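Local atomic coordinates of homoserine dehydrogenase (Thermoplasma acidophilum, PDB entry 3ING), a protein that probably catalyses the NADP-dependent interconversion of aspartate semialdehyde and homoserine, a shared step of threonine and methionine biosynthesis. Residues L20-A25 with G305-A310; Y138-A143 with I317-K322; S173-V178 with D249-E254; L212-K217 with A264-I269. One frame throughout, in Å; residues are numbered along the deposited sequence. Where two conformers were deposited one is given.

Contact 1 (L20-A25 with G305-A310); sequences LRIIDA and GPYETA. With NDP (NADPH dihydro-nicotinamide-adenine-dinucleotide phosphate), chain C.
Ile22 packs against Tyr307 and Ala310. Its CD1 methyl sits over one face of the Tyr307 ring in a CH-pi contact, 4.2 Å from CD1 to the ring centroid and 26° off the normal, while Ile22 CG1 lies 3.7 Å from Tyr307 CE1. With CG anti to the backbone N (chi1 178°), the Tyr307 ring swings toward helix 14-29. Ile22 CD1 also comes within 3.6 Å of the backbone O of Tyr307 and packs 3.8 Å from Ala310 CB, filling the corner between that methyl and the ring.

Tyr307 OH bonds to the backbone O of Asp292 of the second subunit, and Pro161 of that subunit packs on Ile22. On the cofactor side, Thr309 OG1 lies 3.3 Å from the nicotinamide amide oxygen O7N of NADPH. Van der Waals packing adds to this, with Thr309 CG2 3.6 Å from C4N of the nicotinamide ring.

An alanine in place of Tyr307 is likely to leave Ile22 CD1 without its aromatic cover and Asp292 O of the second subunit without this donor. The joint between helix 14-29 and the start of helix 306-321, beside the nicotinamide, is thus apolar, with the polar bond of its tyrosine passing to the second subunit.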
# COMPACT_ATOMS: atom_id res chain seq x y z
N LEU A 20 11.42 -12.21 15.62
CA LEU A 20 12.22 -13.40 15.50
C LEU A 20 11.40 -14.56 14.91
O LEU A 20 11.88 -15.29 14.06
CB LEU A 20 12.77 -13.81 16.88
CG LEU A 20 13.85 -12.93 17.51
CD1 LEU A 20 14.37 -13.53 18.82
CD2 LEU A 20 15.00 -12.71 16.54
N ARG A 21 10.17 -14.72 15.36
CA ARG A 21 9.34 -15.81 14.84
C ARG A 21 9.15 -15.68 13.34
O ARG A 21 9.32 -16.66 12.60
CB ARG A 21 7.97 -15.84 15.52
CG ARG A 21 7.98 -16.33 16.98
CD ARG A 21 6.58 -16.41 17.60
NE ARG A 21 6.66 -16.75 19.03
CZ ARG A 21 6.40 -15.94 20.04
NH1 ARG A 21 5.98 -14.70 19.85
NH2 ARG A 21 6.51 -16.40 21.28
N ILE A 22 8.84 -14.47 12.88
CA ILE A 22 8.62 -14.21 11.45
C ILE A 22 9.88 -14.44 10.65
O ILE A 22 9.85 -15.08 9.62
CB ILE A 22 8.01 -12.81 11.20
CG1 ILE A 22 6.58 -12.79 11.76
CG2 ILE A 22 7.98 -12.45 9.69
CD1 ILE A 22 5.87 -11.46 11.77
N ILE A 23 11.02 -13.97 11.16
CA ILE A 23 12.30 -14.18 10.50
C ILE A 23 12.61 -15.66 10.41
O ILE A 23 13.03 -16.16 9.36
CB ILE A 23 13.47 -13.42 11.22
CG1 ILE A 23 13.28 -11.91 11.06
CG2 ILE A 23 14.87 -13.97 10.70
CD1 ILE A 23 14.24 -11.02 11.88
N ASP A 24 12.35 -16.39 11.48
CA ASP A 24 12.66 -17.80 11.50
C ASP A 24 11.78 -18.57 10.48
O ASP A 24 12.27 -19.43 9.72
CB ASP A 24 12.47 -18.36 12.89
CG ASP A 24 13.10 -19.73 13.03
OD1 ASP A 24 14.21 -19.93 12.49
OD2 ASP A 24 12.48 -20.58 13.69
N ALA A 25 10.51 -18.21 10.41
CA ALA A 25 9.58 -18.86 9.47
C ALA A 25 9.99 -18.51 8.07
O ALA A 25 9.99 -19.34 7.18
CB ALA A 25 8.14 -18.42 9.76
N GLY A 305 -2.27 -6.50 15.99
CA GLY A 305 -1.62 -6.95 17.20
C GLY A 305 -0.13 -6.91 17.03
O GLY A 305 0.35 -6.49 15.98
N PRO A 306 0.61 -7.34 18.06
CA PRO A 306 2.07 -7.35 18.00
C PRO A 306 2.64 -8.28 16.92
O PRO A 306 3.73 -8.03 16.42
CB PRO A 306 2.49 -7.79 19.40
CG PRO A 306 1.30 -8.48 19.94
CD PRO A 306 0.12 -7.81 19.36
N TYR A 307 1.90 -9.31 16.52
CA TYR A 307 2.38 -10.17 15.44
C TYR A 307 2.40 -9.41 14.10
O TYR A 307 3.32 -9.52 13.32
CB TYR A 307 1.54 -11.43 15.36
CG TYR A 307 1.95 -12.34 14.23
CD1 TYR A 307 3.07 -13.14 14.34
CD2 TYR A 307 1.21 -12.38 13.06
CE1 TYR A 307 3.47 -13.95 13.30
CE2 TYR A 307 1.58 -13.20 12.02
CZ TYR A 307 2.72 -13.98 12.15
OH TYR A 307 3.08 -14.76 11.09
N GLU A 308 1.31 -8.70 13.82
CA GLU A 308 1.15 -7.88 12.61
C GLU A 308 2.09 -6.72 12.61
O GLU A 308 2.65 -6.36 11.58
CB GLU A 308 -0.30 -7.41 12.49
CG GLU A 308 -1.28 -8.58 12.28
CD GLU A 308 -1.68 -9.35 13.54
OE1 GLU A 308 -1.50 -8.88 14.68
OE2 GLU A 308 -2.27 -10.42 13.36
N THR A 309 2.33 -6.14 13.77
CA THR A 309 3.32 -5.09 13.90
C THR A 309 4.69 -5.66 13.56
O THR A 309 5.46 -5.04 12.84
CB THR A 309 3.30 -4.55 15.35
OG1 THR A 309 2.01 -3.98 15.65
CG2 THR A 309 4.41 -3.48 15.63
N ALA A 310 5.01 -6.84 14.07
CA ALA A 310 6.28 -7.53 13.74
C ALA A 310 6.44 -7.75 12.21
O ALA A 310 7.51 -7.65 11.63
CB ALA A 310 6.38 -8.89 14.53
PA NDP C . 7.50 -4.95 25.52
O1A NDP C . 6.65 -6.15 25.45
O2A NDP C . 7.52 -4.24 26.82
O5B NDP C . 9.02 -5.32 25.16
C5B NDP C . 10.12 -4.43 25.25
C4B NDP C . 11.42 -5.19 25.07
O4B NDP C . 12.53 -4.35 25.25
C3B NDP C . 11.60 -6.28 26.14
O3B NDP C . 12.45 -7.32 25.66
C2B NDP C . 12.28 -5.55 27.25
O2B NDP C . 13.00 -6.36 28.12
C1B NDP C . 13.24 -4.71 26.44
N9A NDP C . 13.71 -3.50 27.10
C8A NDP C . 13.10 -2.68 28.00
N7A NDP C . 13.94 -1.63 28.25
C5A NDP C . 15.05 -1.80 27.51
C6A NDP C . 16.19 -1.03 27.42
N6A NDP C . 16.20 0.22 27.89
N1A NDP C . 17.13 -1.47 26.57
C2A NDP C . 17.02 -2.65 25.85
N3A NDP C . 15.88 -3.43 25.92
C4A NDP C . 14.92 -2.96 26.76
O3 NDP C . 7.08 -3.92 24.36
PN NDP C . 6.34 -4.28 22.98
O1N NDP C . 4.88 -4.43 23.24
O2N NDP C . 7.11 -5.39 22.35
O5D NDP C . 6.53 -2.92 22.11
C5D NDP C . 7.86 -2.66 21.68
C4D NDP C . 7.88 -1.35 20.90
O4D NDP C . 7.03 -1.49 19.79
C3D NDP C . 7.35 -0.17 21.67
O3D NDP C . 8.16 1.01 21.52
C2D NDP C . 5.95 0.03 21.14
O2D NDP C . 5.50 1.35 21.24
C1D NDP C . 6.11 -0.41 19.70
N1N NDP C . 4.87 -0.80 19.06
C2N NDP C . 4.11 -1.80 19.61
C3N NDP C . 2.83 -2.09 19.16
C7N NDP C . 2.13 -3.28 19.71
O7N NDP C . 1.33 -3.97 18.83
N7N NDP C . 2.35 -3.73 20.94
C4N NDP C . 2.34 -1.57 17.81
C5N NDP C . 3.27 -0.52 17.27
C6N NDP C . 4.48 -0.19 17.89
P2B NDP C . 12.37 -7.63 28.88
O1X NDP C . 13.50 -7.95 29.82
O2X NDP C . 11.90 -8.74 27.89
O3X NDP C . 11.19 -7.07 29.59

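Contact 2 (Y138-A143 with I317-K322); sequences YIRYEA and ILLLSK. With NA (sodium ion), chain B.
Arg140 leaves its strand with CG anti to the carbonyl carbon (chi1 -63°), and a bend at chi3 (67°) lays its guanidinium beside Leu319. Leu319 CD1 lies over one face of that flat group, 3.6 Å from Arg140 NH2, the two side chains crossing at about a right angle. Leu320 instead runs alongside the aliphatic part of the arginine in the opposite direction, with Leu320 CG 3.9 Å from Arg140 CD. One of its methyls, Leu320 CD2, reaches Tyr138 CB at 3.9 Å, so the leucine bridges two alternate residues that direct their CB atoms to the same side.

The charged end is held by acids: Arg140 NH2 forms a salt bridge with Asp156 and NE another with Asp316. A leucine in place of Arg140 would probably leave both carboxylates without their cationic mate and uncover Leu319 CD1.

Beyond the strand the chain turns into the sodium site. Glu142 binds the sodium ion through its backbone O at 2.7 Å and its carboxylate OE2 at 2.8 Å; the carbonyl oxygens of Val145, Ala146 and Val149 complete the site. Asp316 also accepts a bond from Glu142 N, tying this turn to helix 306-321. The arrangement belongs to the Rossmann-type nucleotide-binding domain, where the C-terminal helix packs beside strand 139-140, outermost in the sheet within this chain.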
# COMPACT_ATOMS: atom_id res chain seq x y z
N TYR A 138 19.89 5.19 6.34
CA TYR A 138 18.43 5.31 6.31
C TYR A 138 17.80 4.79 7.56
O TYR A 138 18.39 3.95 8.24
CB TYR A 138 17.86 4.48 5.15
CG TYR A 138 18.36 4.93 3.80
CD1 TYR A 138 17.78 6.02 3.16
CD2 TYR A 138 19.42 4.30 3.19
CE1 TYR A 138 18.24 6.45 1.91
CE2 TYR A 138 19.89 4.74 1.95
CZ TYR A 138 19.29 5.80 1.32
OH TYR A 138 19.74 6.24 0.10
N ILE A 139 16.59 5.28 7.84
CA ILE A 139 15.76 4.76 8.88
C ILE A 139 14.36 4.55 8.35
O ILE A 139 13.80 5.43 7.66
CB ILE A 139 15.75 5.69 10.14
CG1 ILE A 139 14.88 5.07 11.24
CG2 ILE A 139 15.34 7.17 9.79
CD1 ILE A 139 15.16 5.62 12.67
N ARG A 140 13.79 3.38 8.66
CA ARG A 140 12.39 3.11 8.35
C ARG A 140 11.63 2.82 9.65
O ARG A 140 12.22 2.41 10.66
CB ARG A 140 12.22 1.99 7.30
CG ARG A 140 12.81 2.30 5.93
CD ARG A 140 12.36 1.22 4.87
NE ARG A 140 10.92 1.34 4.63
CZ ARG A 140 10.36 2.20 3.77
NH1 ARG A 140 11.10 2.99 3.03
NH2 ARG A 140 9.03 2.27 3.64
N TYR A 141 10.34 3.12 9.60
CA TYR A 141 9.49 3.20 10.80
C TYR A 141 8.03 2.84 10.57
O TYR A 141 7.12 3.37 11.20
CB TYR A 141 9.69 4.60 11.41
CG TYR A 141 9.67 5.76 10.42
CD1 TYR A 141 8.47 6.35 10.04
CD2 TYR A 141 10.84 6.29 9.90
CE1 TYR A 141 8.43 7.42 9.15
CE2 TYR A 141 10.81 7.38 9.01
CZ TYR A 141 9.60 7.92 8.63
OH TYR A 141 9.54 8.99 7.74
N GLU A 142 7.80 1.86 9.70
CA GLU A 142 6.46 1.40 9.44
C GLU A 142 5.64 1.12 10.69
O GLU A 142 4.50 1.54 10.82
CB GLU A 142 6.47 0.13 8.61
CG GLU A 142 5.07 -0.26 8.11
CD GLU A 142 4.51 0.80 7.18
OE1 GLU A 142 5.16 1.05 6.15
OE2 GLU A 142 3.47 1.39 7.50
N ALA A 143 6.21 0.35 11.60
CA ALA A 143 5.51 -0.07 12.81
C ALA A 143 5.21 1.04 13.81
O ALA A 143 4.43 0.82 14.73
CB ALA A 143 6.33 -1.19 13.51
N ILE A 317 12.67 -4.34 7.06
CA ILE A 317 13.98 -5.02 6.89
C ILE A 317 14.20 -5.45 5.43
O ILE A 317 15.30 -5.25 4.84
CB ILE A 317 14.09 -6.26 7.83
CG1 ILE A 317 14.11 -5.82 9.31
CG2 ILE A 317 15.35 -7.10 7.48
CD1 ILE A 317 14.13 -7.00 10.34
N LEU A 318 13.15 -5.99 4.82
CA LEU A 318 13.24 -6.48 3.45
C LEU A 318 13.31 -5.32 2.47
O LEU A 318 14.09 -5.36 1.50
CB LEU A 318 12.06 -7.41 3.15
CG LEU A 318 12.11 -8.69 3.98
CD1 LEU A 318 10.88 -9.58 3.73
CD2 LEU A 318 13.41 -9.46 3.68
N LEU A 319 12.59 -4.23 2.74
CA LEU A 319 12.73 -3.04 1.87
C LEU A 319 14.16 -2.51 1.91
O LEU A 319 14.71 -2.13 0.88
CB LEU A 319 11.74 -1.94 2.26
CG LEU A 319 10.25 -2.17 1.92
CD1 LEU A 319 9.33 -1.13 2.58
CD2 LEU A 319 10.13 -2.13 0.37
N LEU A 320 14.77 -2.50 3.09
CA LEU A 320 16.14 -1.99 3.21
C LEU A 320 17.18 -2.95 2.63
O LEU A 320 18.27 -2.53 2.28
CB LEU A 320 16.47 -1.63 4.64
CG LEU A 320 15.91 -0.30 5.10
CD1 LEU A 320 16.00 -0.15 6.64
CD2 LEU A 320 16.67 0.83 4.45
N SER A 321 16.83 -4.22 2.51
CA SER A 321 17.75 -5.20 1.93
C SER A 321 18.04 -4.86 0.47
O SER A 321 19.13 -5.16 -0.02
CB SER A 321 17.21 -6.62 2.03
OG SER A 321 16.17 -6.86 1.10
N LYS A 322 17.09 -4.21 -0.20
CA LYS A 322 17.23 -3.87 -1.62
C LYS A 322 18.03 -2.58 -1.86
O LYS A 322 18.30 -2.26 -3.00
CB LYS A 322 15.85 -3.75 -2.30
CG LYS A 322 15.09 -5.07 -2.39
CD LYS A 322 13.88 -5.12 -1.47
CE LYS A 322 12.56 -4.97 -2.22
NZ LYS A 322 12.16 -6.27 -2.85
NA NA B . 2.05 1.02 9.94

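Contact 3 (S173-V178 with D249-E254); sequences STINYV and DRLVTE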
# COMPACT_ATOMS: atom_id res chain seq x y z
N SER A 173 -4.14 2.17 19.16
CA SER A 173 -5.05 1.07 19.51
C SER A 173 -5.68 1.19 20.88
O SER A 173 -6.91 1.43 21.00
CB SER A 173 -4.31 -0.25 19.45
OG SER A 173 -3.93 -0.58 18.14
N THR A 174 -4.85 1.06 21.92
CA THR A 174 -5.36 0.92 23.30
C THR A 174 -6.36 2.02 23.70
O THR A 174 -7.43 1.71 24.25
CB THR A 174 -4.21 0.76 24.32
OG1 THR A 174 -3.52 -0.44 24.01
CG2 THR A 174 -4.75 0.68 25.80
N ILE A 175 -6.06 3.28 23.40
CA ILE A 175 -6.99 4.37 23.77
C ILE A 175 -8.32 4.18 23.06
O ILE A 175 -9.38 4.39 23.64
CB ILE A 175 -6.37 5.79 23.50
CG1 ILE A 175 -7.25 6.89 24.13
CG2 ILE A 175 -6.07 6.00 22.01
CD1 ILE A 175 -6.54 8.24 24.37
N ASN A 176 -8.29 3.71 21.83
CA ASN A 176 -9.52 3.52 21.09
C ASN A 176 -10.33 2.33 21.60
O ASN A 176 -11.55 2.38 21.73
CB ASN A 176 -9.22 3.45 19.59
CG ASN A 176 -9.30 4.80 18.94
OD1 ASN A 176 -10.40 5.35 18.80
ND2 ASN A 176 -8.14 5.37 18.57
N TYR A 177 -9.63 1.26 21.92
CA TYR A 177 -10.21 0.05 22.47
C TYR A 177 -10.85 0.39 23.78
O TYR A 177 -12.00 -0.05 24.10
CB TYR A 177 -9.07 -0.96 22.67
CG TYR A 177 -9.45 -2.37 23.00
CD1 TYR A 177 -10.06 -3.17 22.07
CD2 TYR A 177 -9.15 -2.93 24.24
CE1 TYR A 177 -10.41 -4.49 22.36
CE2 TYR A 177 -9.48 -4.23 24.54
CZ TYR A 177 -10.11 -5.01 23.58
OH TYR A 177 -10.42 -6.33 23.80
N VAL A 178 -10.14 1.20 24.58
CA VAL A 178 -10.67 1.63 25.90
C VAL A 178 -11.94 2.43 25.76
O VAL A 178 -12.93 2.16 26.39
CB VAL A 178 -9.63 2.46 26.71
CG1 VAL A 178 -10.29 3.24 27.82
CG2 VAL A 178 -8.53 1.52 27.27
N ASP A 249 -17.79 7.35 19.28
CA ASP A 249 -16.60 8.11 19.65
C ASP A 249 -15.34 7.29 19.37
O ASP A 249 -15.24 6.10 19.74
CB ASP A 249 -16.59 8.47 21.15
CG ASP A 249 -17.64 9.50 21.53
OD1 ASP A 249 -18.12 10.26 20.67
OD2 ASP A 249 -17.98 9.54 22.72
N ARG A 250 -14.38 7.97 18.75
CA ARG A 250 -13.07 7.44 18.43
C ARG A 250 -12.03 8.53 18.65
O ARG A 250 -12.31 9.75 18.49
CB ARG A 250 -13.01 6.99 16.99
CG ARG A 250 -14.05 5.97 16.55
CD ARG A 250 -13.78 4.58 17.08
NE ARG A 250 -14.72 3.66 16.46
CZ ARG A 250 -15.96 3.47 16.88
NH1 ARG A 250 -16.44 4.11 17.94
NH2 ARG A 250 -16.72 2.59 16.27
N LEU A 251 -10.82 8.10 19.01
CA LEU A 251 -9.67 8.99 19.12
C LEU A 251 -9.02 9.01 17.73
O LEU A 251 -8.34 8.07 17.30
CB LEU A 251 -8.71 8.53 20.22
CG LEU A 251 -7.54 9.45 20.62
CD1 LEU A 251 -6.40 9.45 19.61
CD2 LEU A 251 -8.03 10.90 20.92
N VAL A 252 -9.26 10.10 17.02
CA VAL A 252 -8.81 10.24 15.64
C VAL A 252 -7.61 11.17 15.57
O VAL A 252 -7.59 12.24 16.18
CB VAL A 252 -9.95 10.83 14.75
CG1 VAL A 252 -9.48 11.07 13.32
CG2 VAL A 252 -11.21 9.88 14.78
N THR A 253 -6.61 10.73 14.83
CA THR A 253 -5.39 11.49 14.60
C THR A 253 -5.46 12.06 13.18
O THR A 253 -5.60 11.31 12.19
CB THR A 253 -4.14 10.61 14.74
OG1 THR A 253 -4.07 10.08 16.07
CG2 THR A 253 -2.86 11.44 14.48
N GLU A 254 -5.37 13.39 13.11
CA GLU A 254 -5.39 14.13 11.83
C GLU A 254 -4.12 14.98 11.58
O GLU A 254 -3.58 15.65 12.49
CB GLU A 254 -6.58 15.06 11.78
CG GLU A 254 -7.92 14.45 12.16
CD GLU A 254 -9.02 15.50 12.25
OE1 GLU A 254 -9.00 16.32 13.23
OE2 GLU A 254 -9.87 15.50 11.34
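Helix 173-178 runs nearly antiparallel to strand 249-254, at 160° with the short axes 7.6 Å apart, and the backbones come closest where the CA atoms of Asn176 and Leu251 stand 5.8 Å from each other. This is helix-on-sheet packing in the domain built on the antiparallel sheet.

The Asn176 amide grips the backbone of one strand residue at both of its polar groups. Leu251 N donates to Asn176 OD1 at 2.8 Å, tilted 29° from the carbonyl plane of the side chain. In return, Asn176 ND2 gives Leu251 O a nearly straight bond of 3.0 Å (174°) in its own amide plane, aimed at a lone pair in the plane of the backbone carbonyl. ND2 has a second acceptor in Ser172 O; together these bonds fix the rotation of a buried amide and agree with the assignment of its oxygen and nitrogen.

The side chain of Leu251 points to the helix, where its CG lies 4.0 Å from the CG2 methyl of Ile175 as the two cross at a slant. Leu251 also packs on Ile268 of the next strand. Beside the amide, Arg250 folds back at chi2 and its NH1 bonds Asp249 O. The start of that side chain faces the amide oxygen: Asn176 OD1 lies 3.4 Å from Arg250 CA and 3.6 Å from Arg250 CB.

Contact 4 (L212-K217 with A264-I269); sequences LDAARK and AVSRII
Where helix 212-226 covers the antiparallel sheet, Ala214 meets Ser266 in a helix-to-strand contact with strand 261-270, an outermost strand of that sheet within this chain. The contact is small, with 75 Å² buried over both sides, and the backbones are close: the CA atoms of Ala214 and Ser266 are 6.5 Å apart. Short side chains on both sides allow this approach. The Ala214 methyl points to the strand and meets the serine at both of its side-chain atoms, with Ala214 CB 4.0 Å from Ser266 CB. On the sheet side, Thr253 of the neighbouring strand also touches Ala214.

The same helix carries Lys217, the predicted proton donor, whose end leads away from the strand, NZ hydrogen-bonding Thr144 O. Asp213 pairs with Lys118, a predicted NADPH-binding residue. At this level the helix meets the strand through the Ala214 methyl.

The buried hydroxyl of Ser266 finds its polar partner in the hydroxyl of Thr253 on the adjacent strand. Toward the helix it has van der Waals contact instead: with OG anti to the carbonyl carbon (chi1 -64°), Ser266 OG sits 3.7 Å from Ala214 CB.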
# COMPACT_ATOMS: atom_id res chain seq x y z
N LEU A 212 -0.69 10.16 24.71
CA LEU A 212 0.70 10.38 24.30
C LEU A 212 1.13 9.45 23.18
O LEU A 212 1.87 9.85 22.30
CB LEU A 212 1.63 10.21 25.50
CG LEU A 212 3.09 10.64 25.36
CD1 LEU A 212 3.21 12.06 24.82
CD2 LEU A 212 3.81 10.55 26.76
N ASP A 213 0.67 8.21 23.19
CA ASP A 213 0.97 7.29 22.07
C ASP A 213 0.45 7.91 20.78
O ASP A 213 1.16 7.97 19.79
CB ASP A 213 0.34 5.92 22.31
CG ASP A 213 0.55 4.94 21.14
OD1 ASP A 213 1.69 4.50 20.93
OD2 ASP A 213 -0.43 4.58 20.45
N ALA A 214 -0.79 8.36 20.77
CA ALA A 214 -1.32 9.01 19.57
C ALA A 214 -0.50 10.25 19.18
O ALA A 214 -0.27 10.52 17.99
CB ALA A 214 -2.79 9.39 19.78
N ALA A 215 -0.10 11.02 20.18
CA ALA A 215 0.65 12.24 19.94
C ALA A 215 1.95 11.94 19.24
O ALA A 215 2.29 12.64 18.30
CB ALA A 215 0.90 13.03 21.22
N ARG A 216 2.68 10.92 19.69
CA ARG A 216 3.95 10.56 19.08
C ARG A 216 3.73 10.19 17.63
O ARG A 216 4.48 10.59 16.76
CB ARG A 216 4.61 9.39 19.83
CG ARG A 216 5.13 9.76 21.24
CD ARG A 216 5.44 8.46 21.96
NE ARG A 216 5.98 8.70 23.30
CZ ARG A 216 5.77 7.87 24.33
NH1 ARG A 216 4.94 6.82 24.24
NH2 ARG A 216 6.28 8.16 25.49
N LYS A 217 2.68 9.43 17.38
CA LYS A 217 2.38 9.00 16.02
C LYS A 217 2.09 10.23 15.16
O LYS A 217 2.49 10.27 14.02
CB LYS A 217 1.19 8.02 15.99
CG LYS A 217 1.45 6.73 16.72
CD LYS A 217 0.24 5.79 16.67
CE LYS A 217 0.55 4.48 17.41
NZ LYS A 217 1.51 3.60 16.70
N ALA A 264 -0.97 18.87 13.46
CA ALA A 264 -1.13 17.48 13.90
C ALA A 264 -2.01 17.51 15.13
O ALA A 264 -1.66 18.11 16.15
CB ALA A 264 0.21 16.87 14.22
N VAL A 265 -3.15 16.85 15.05
CA VAL A 265 -4.12 16.86 16.14
C VAL A 265 -4.79 15.51 16.39
O VAL A 265 -5.41 14.97 15.47
CB VAL A 265 -5.27 17.84 15.83
CG1 VAL A 265 -6.35 17.74 16.91
CG2 VAL A 265 -4.78 19.26 15.69
N SER A 266 -4.74 15.02 17.63
CA SER A 266 -5.44 13.78 18.02
C SER A 266 -6.59 14.16 18.99
O SER A 266 -6.38 14.85 19.99
CB SER A 266 -4.48 12.80 18.68
OG SER A 266 -3.49 12.40 17.74
N ARG A 267 -7.80 13.75 18.68
CA ARG A 267 -8.93 14.24 19.47
C ARG A 267 -10.06 13.22 19.46
O ARG A 267 -10.14 12.40 18.58
CB ARG A 267 -9.39 15.60 18.93
CG ARG A 267 -9.88 15.59 17.50
CD ARG A 267 -10.18 17.03 17.00
NE ARG A 267 -10.46 17.10 15.56
CZ ARG A 267 -11.68 17.27 15.02
NH1 ARG A 267 -12.76 17.41 15.77
NH2 ARG A 267 -11.82 17.31 13.70
N ILE A 268 -10.92 13.27 20.45
CA ILE A 268 -12.06 12.37 20.48
C ILE A 268 -13.17 12.97 19.63
O ILE A 268 -13.59 14.09 19.85
CB ILE A 268 -12.52 12.05 21.93
CG1 ILE A 268 -11.47 11.18 22.64
CG2 ILE A 268 -13.82 11.31 21.86
CD1 ILE A 268 -11.62 11.08 24.15
N ILE A 269 -13.64 12.22 18.63
CA ILE A 269 -14.65 12.67 17.71
C ILE A 269 -15.80 11.66 17.64
O ILE A 269 -15.56 10.45 17.60
CB ILE A 269 -14.12 12.77 16.27
CG1 ILE A 269 -12.79 13.51 16.18
CG2 ILE A 269 -15.12 13.50 15.40
CD1 ILE A 269 -12.32 13.70 14.74

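Overall arrangement
Contacts 1 and 2 share helix 306-321, one near its start and the other at its end; their centres are 15 Å apart, and they touch where Thr309 CG2 meets Ala143 CB at 3.7 Å, beside NADPH. Both also reach the second subunit. Contacts 3 and 4 lie on neighbouring strands of the antiparallel sheet, with centres 8 Å apart, joined by a probable hydrogen bond of 2.8 Å between Glu254 N and Val265 O and by Leu251 CD1 on Ala214 CB at 3.6 Å. The nicotinamide end of NADPH faces the gap between the pairs. Across it the nearest atoms of contacts 2 and 4 come within about 4 Å, and the helix of contact 4 brings Lys217, the predicted proton donor.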